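Local structure of B-agarase (Agarivorans gilvus, 5Z6P) at residues E106-H118 with I185-L197. The protein probably hydrolyses agarose as a beta-agarase of glycoside hydrolase family 50. Residues are numbered along the deposited sequence; the frame is centred on the assembly and turned at random.
Sequences EHSTQMFINIFDH and ISKIELSIHGSLL
An antiparallel strand pair in the CBM-like beta domain joins F112, N114 and F116 to S191, E189 and K187; the segment axes run at 160°. F112 and S191 exchange two backbone hydrogen bonds, as do N114 and E189, whereas F116 N bonds K187 O at 2.9 Å. A classic bulge follows: S186 and K187 both face F116, whose O takes S186 N at 3.0 Å and, weakly, K187 N. On the face bearing N114 and E189, N114 ND2 donates to E189 OE1 (3.2 Å, nearly straight at 175°); the acceptor lies in the amide plane, but the donor stands above the carboxylate plane. S124 holds N114 OD1 and S78 holds E189 OE2, so each group has a partner at both ends, which should limit its rotation. M111 CG is anti to the backbone N (chi1 175°), and the bent chain lays CE tightly on L190 CB at 3.4 Å. On the face of L190, I115 CG2 meets I188 CG1 at 4.0 Å alongside. Beyond the strands, L197 CD1 sits over the H107 ring, 3.5 Å from its centroid, a CH-pi contact. Strands 122-129 and 76-81 flank the pair, strand 199-210 packs against L190 and I192, and helix 689-704 touches H107 and L197.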
loop_
_atom_site.group_PDB
_atom_site.type_symbol
_atom_site.label_atom_id
_atom_site.label_comp_id
_atom_site.label_asym_id
_atom_site.label_seq_id
_atom_site.Cartn_x
_atom_site.Cartn_y
_atom_site.Cartn_z
ATOM N N GLU A 106 12.950 14.063 -18.268
ATOM C CA GLU A 106 12.964 15.052 -17.195
ATOM C C GLU A 106 12.583 14.412 -15.846
ATOM O O GLU A 106 12.986 14.896 -14.802
ATOM C CB GLU A 106 12.024 16.213 -17.519
ATOM C CG GLU A 106 12.494 17.043 -18.719
ATOM C CD GLU A 106 11.434 17.970 -19.248
ATOM O OE1 GLU A 106 11.622 18.521 -20.355
ATOM O OE2 GLU A 106 10.411 18.145 -18.559
ATOM N N HIS A 107 11.826 13.315 -15.901
ATOM C CA HIS A 107 11.370 12.569 -14.717
ATOM C C HIS A 107 12.168 11.280 -14.467
ATOM O O HIS A 107 12.813 10.752 -15.369
ATOM C CB HIS A 107 9.893 12.216 -14.876
ATOM C CG HIS A 107 9.601 11.470 -16.146
ATOM N ND1 HIS A 107 9.206 12.098 -17.309
ATOM C CD2 HIS A 107 9.691 10.153 -16.447
ATOM C CE1 HIS A 107 9.048 11.197 -18.261
ATOM N NE2 HIS A 107 9.338 10.011 -17.764
ATOM N N SER A 108 12.108 10.766 -13.236
ATOM C CA SER A 108 12.783 9.516 -12.905
ATOM C C SER A 108 12.030 8.309 -13.453
ATOM O O SER A 108 10.895 8.419 -13.914
ATOM C CB SER A 108 12.949 9.350 -11.385
ATOM O OG SER A 108 11.695 9.237 -10.730
ATOM N N THR A 109 12.684 7.160 -13.374
ATOM C CA THR A 109 12.082 5.869 -13.655
ATOM C C THR A 109 12.175 4.981 -12.435
ATOM O O THR A 109 13.262 4.810 -11.856
ATOM C CB THR A 109 12.787 5.148 -14.825
ATOM O OG1 THR A 109 12.714 5.952 -16.000
ATOM C CG2 THR A 109 12.144 3.802 -15.085
ATOM N N GLN A 110 11.046 4.409 -12.041
ATOM C CA GLN A 110 11.080 3.328 -11.087
ATOM C C GLN A 110 11.125 2.010 -11.850
ATOM O O GLN A 110 10.194 1.657 -12.574
ATOM C CB GLN A 110 9.880 3.375 -10.146
ATOM C CG GLN A 110 9.829 2.206 -9.154
ATOM C CD GLN A 110 8.624 2.279 -8.242
ATOM O OE1 GLN A 110 7.778 3.149 -8.390
ATOM N NE2 GLN A 110 8.543 1.360 -7.292
ATOM N N MET A 111 12.223 1.296 -11.685
ATOM C CA MET A 111 12.431 0.037 -12.358
ATOM C C MET A 111 12.525 -1.134 -11.379
ATOM O O MET A 111 13.294 -1.093 -10.433
ATOM C CB MET A 111 13.696 0.111 -13.202
ATOM C CG MET A 111 14.059 -1.177 -13.839
ATOM S SD MET A 111 15.609 -1.056 -14.733
ATOM C CE MET A 111 16.252 -2.627 -14.385
ATOM N N PHE A 112 11.735 -2.176 -11.620
ATOM C CA PHE A 112 11.829 -3.404 -10.855
ATOM C C PHE A 112 12.787 -4.386 -11.520
ATOM O O PHE A 112 12.772 -4.560 -12.734
ATOM C CB PHE A 112 10.448 -4.046 -10.690
ATOM C CG PHE A 112 9.590 -3.364 -9.674
ATOM C CD1 PHE A 112 8.986 -2.159 -9.961
ATOM C CD2 PHE A 112 9.383 -3.928 -8.430
ATOM C CE1 PHE A 112 8.196 -1.525 -9.026
ATOM C CE2 PHE A 112 8.603 -3.302 -7.504
ATOM C CZ PHE A 112 8.012 -2.090 -7.806
ATOM N N ILE A 113 13.625 -5.010 -10.712
ATOM C CA ILE A 113 14.493 -6.082 -11.172
ATOM C C ILE A 113 14.001 -7.351 -10.524
ATOM O O ILE A 113 14.142 -7.535 -9.310
ATOM C CB ILE A 113 15.985 -5.863 -10.807
ATOM C CG1 ILE A 113 16.510 -4.536 -11.363
ATOM C CG2 ILE A 113 16.830 -7.022 -11.296
ATOM C CD1 ILE A 113 16.674 -3.437 -10.314
ATOM N N ASN A 114 13.404 -8.214 -11.334
ATOM C CA ASN A 114 12.872 -9.471 -10.853
ATOM C C ASN A 114 13.766 -10.591 -11.332
ATOM O O ASN A 114 13.961 -10.777 -12.526
ATOM C CB ASN A 114 11.431 -9.666 -11.327
ATOM C CG ASN A 114 10.541 -8.501 -10.957
ATOM O OD1 ASN A 114 10.680 -7.914 -9.893
ATOM N ND2 ASN A 114 9.626 -8.154 -11.839
ATOM N N ILE A 115 14.328 -11.328 -10.389
ATOM C CA ILE A 115 15.231 -12.418 -10.710
ATOM C C ILE A 115 14.595 -13.757 -10.336
ATOM O O ILE A 115 14.191 -13.966 -9.192
ATOM C CB ILE A 115 16.559 -12.218 -9.998
ATOM C CG1 ILE A 115 17.065 -10.804 -10.303
ATOM C CG2 ILE A 115 17.543 -13.272 -10.416
ATOM C CD1 ILE A 115 18.282 -10.398 -9.562
ATOM N N PHE A 116 14.484 -14.649 -11.318
ATOM C CA PHE A 116 13.762 -15.909 -11.169
ATOM C C PHE A 116 14.712 -17.094 -11.166
ATOM O O PHE A 116 15.653 -17.127 -11.948
ATOM C CB PHE A 116 12.747 -16.087 -12.308
ATOM C CG PHE A 116 11.719 -14.996 -12.400
ATOM C CD1 PHE A 116 12.003 -13.812 -13.057
ATOM C CD2 PHE A 116 10.466 -15.163 -11.846
ATOM C CE1 PHE A 116 11.064 -12.806 -13.149
ATOM C CE2 PHE A 116 9.516 -14.156 -11.936
ATOM C CZ PHE A 116 9.819 -12.979 -12.591
ATOM N N ASP A 117 14.474 -18.079 -10.305
ATOM C CA ASP A 117 15.277 -19.294 -10.379
ATOM C C ASP A 117 14.502 -20.414 -11.075
ATOM O O ASP A 117 13.325 -20.261 -11.373
ATOM C CB ASP A 117 15.776 -19.727 -8.984
ATOM C CG ASP A 117 14.676 -20.273 -8.069
ATOM O OD1 ASP A 117 13.525 -20.492 -8.502
ATOM O OD2 ASP A 117 14.992 -20.497 -6.881
ATOM N N HIS A 118 15.176 -21.527 -11.332
ATOM C CA HIS A 118 14.572 -22.668 -12.014
ATOM C C HIS A 118 13.334 -23.206 -11.311
ATOM O O HIS A 118 12.453 -23.765 -11.950
ATOM C CB HIS A 118 15.592 -23.797 -12.163
ATOM C CG HIS A 118 15.103 -24.941 -12.996
ATOM N ND1 HIS A 118 14.276 -25.926 -12.499
ATOM C CD2 HIS A 118 15.316 -25.253 -14.297
ATOM C CE1 HIS A 118 14.003 -26.795 -13.455
ATOM N NE2 HIS A 118 14.621 -26.409 -14.557
ATOM N N ILE A 185 19.659 -20.048 -11.864
ATOM C CA ILE A 185 18.988 -18.790 -12.171
ATOM C C ILE A 185 18.605 -18.758 -13.654
ATOM O O ILE A 185 19.465 -18.848 -14.521
ATOM C CB ILE A 185 19.883 -17.598 -11.803
ATOM C CG1 ILE A 185 20.128 -17.604 -10.286
ATOM C CG2 ILE A 185 19.258 -16.295 -12.267
ATOM C CD1 ILE A 185 20.974 -16.484 -9.778
ATOM N N SER A 186 17.308 -18.651 -13.933
ATOM C CA SER A 186 16.799 -18.853 -15.286
ATOM C C SER A 186 16.381 -17.581 -16.040
ATOM O O SER A 186 16.272 -17.602 -17.259
ATOM C CB SER A 186 15.611 -19.816 -15.247
ATOM O OG SER A 186 14.547 -19.283 -14.485
ATOM N N LYS A 187 16.148 -16.485 -15.334
ATOM C CA LYS A 187 15.669 -15.274 -15.987
ATOM C C LYS A 187 15.819 -14.038 -15.109
ATOM O O LYS A 187 15.625 -14.103 -13.903
ATOM C CB LYS A 187 14.200 -15.432 -16.382
ATOM C CG LYS A 187 13.603 -14.207 -17.054
ATOM C CD LYS A 187 12.080 -14.192 -16.982
ATOM C CE LYS A 187 11.452 -15.150 -17.971
ATOM N NZ LYS A 187 9.962 -15.034 -17.939
ATOM N N ILE A 188 16.157 -12.910 -15.725
ATOM C CA ILE A 188 16.066 -11.628 -15.060
ATOM C C ILE A 188 15.111 -10.726 -15.836
ATOM O O ILE A 188 15.185 -10.647 -17.057
ATOM C CB ILE A 188 17.440 -10.967 -14.929
ATOM C CG1 ILE A 188 18.328 -11.810 -14.008
ATOM C CG2 ILE A 188 17.297 -9.564 -14.385
ATOM C CD1 ILE A 188 19.774 -11.406 -13.989
ATOM N N GLU A 189 14.198 -10.067 -15.131
ATOM C CA GLU A 189 13.286 -9.133 -15.771
ATOM C C GLU A 189 13.437 -7.716 -15.248
ATOM O O GLU A 189 13.308 -7.459 -14.046
ATOM C CB GLU A 189 11.839 -9.581 -15.592
ATOM C CG GLU A 189 10.834 -8.564 -16.118
ATOM C CD GLU A 189 9.426 -8.850 -15.666
ATOM O OE1 GLU A 189 9.269 -9.611 -14.692
ATOM O OE2 GLU A 189 8.480 -8.326 -16.285
ATOM N N LEU A 190 13.731 -6.805 -16.167
ATOM C CA LEU A 190 13.734 -5.371 -15.892
ATOM C C LEU A 190 12.361 -4.797 -16.267
ATOM O O LEU A 190 12.041 -4.669 -17.435
ATOM C CB LEU A 190 14.842 -4.658 -16.668
ATOM C CG LEU A 190 16.222 -5.321 -16.807
ATOM C CD1 LEU A 190 17.205 -4.408 -17.508
ATOM C CD2 LEU A 190 16.807 -5.789 -15.484
ATOM N N SER A 191 11.566 -4.455 -15.263
ATOM C CA SER A 191 10.165 -4.113 -15.455
ATOM C C SER A 191 9.906 -2.649 -15.133
ATOM O O SER A 191 10.354 -2.121 -14.107
ATOM C CB SER A 191 9.271 -5.017 -14.578
ATOM O OG SER A 191 7.973 -4.474 -14.394
ATOM N N ILE A 192 9.204 -1.995 -16.041
ATOM C CA ILE A 192 8.713 -0.654 -15.829
ATOM C C ILE A 192 7.214 -0.736 -16.039
ATOM O O ILE A 192 6.751 -1.052 -17.143
ATOM C CB ILE A 192 9.381 0.358 -16.788
ATOM C CG1 ILE A 192 10.867 0.485 -16.463
ATOM C CG2 ILE A 192 8.716 1.714 -16.707
ATOM C CD1 ILE A 192 11.658 1.177 -17.549
ATOM N N HIS A 193 6.450 -0.510 -14.977
ATOM C CA HIS A 193 5.012 -0.701 -15.075
ATOM C C HIS A 193 4.232 0.275 -14.217
ATOM O O HIS A 193 4.786 0.930 -13.346
ATOM C CB HIS A 193 4.640 -2.145 -14.710
ATOM C CG HIS A 193 4.622 -2.417 -13.240
ATOM N ND1 HIS A 193 5.754 -2.763 -12.535
ATOM C CD2 HIS A 193 3.609 -2.398 -12.342
ATOM C CE1 HIS A 193 5.438 -2.945 -11.264
ATOM N NE2 HIS A 193 4.140 -2.734 -11.121
ATOM N N GLY A 194 2.941 0.382 -14.506
ATOM C CA GLY A 194 2.046 1.253 -13.777
ATOM C C GLY A 194 2.410 2.725 -13.894
ATOM O O GLY A 194 2.132 3.518 -12.999
ATOM N N SER A 195 3.039 3.095 -14.996
ATOM C CA SER A 195 3.529 4.453 -15.132
ATOM C C SER A 195 2.573 5.326 -15.942
ATOM O O SER A 195 1.816 4.819 -16.757
ATOM C CB SER A 195 4.902 4.448 -15.781
ATOM O OG SER A 195 5.482 5.727 -15.699
ATOM N N LEU A 196 2.615 6.639 -15.715
ATOM C CA LEU A 196 1.807 7.564 -16.509
ATOM C C LEU A 196 2.599 8.131 -17.683
ATOM O O LEU A 196 2.077 8.909 -18.484
ATOM C CB LEU A 196 1.289 8.712 -15.654
ATOM C CG LEU A 196 0.314 8.355 -14.535
ATOM C CD1 LEU A 196 -0.109 9.632 -13.891
ATOM C CD2 LEU A 196 -0.888 7.602 -15.087
ATOM N N LEU A 197 3.859 7.726 -17.784
ATOM C CA LEU A 197 4.772 8.318 -18.744
ATOM C C LEU A 197 5.617 7.260 -19.417
ATOM O O LEU A 197 5.774 6.171 -18.893
ATOM C CB LEU A 197 5.677 9.337 -18.052
ATOM C CG LEU A 197 4.997 10.452 -17.261
ATOM C CD1 LEU A 197 6.020 11.211 -16.438
ATOM C CD2 LEU A 197 4.258 11.384 -18.197
HETATM O O HOH W 1 7.622 0.608 -12.410
HETATM O O HOH W 2 7.434 -6.201 -11.668
#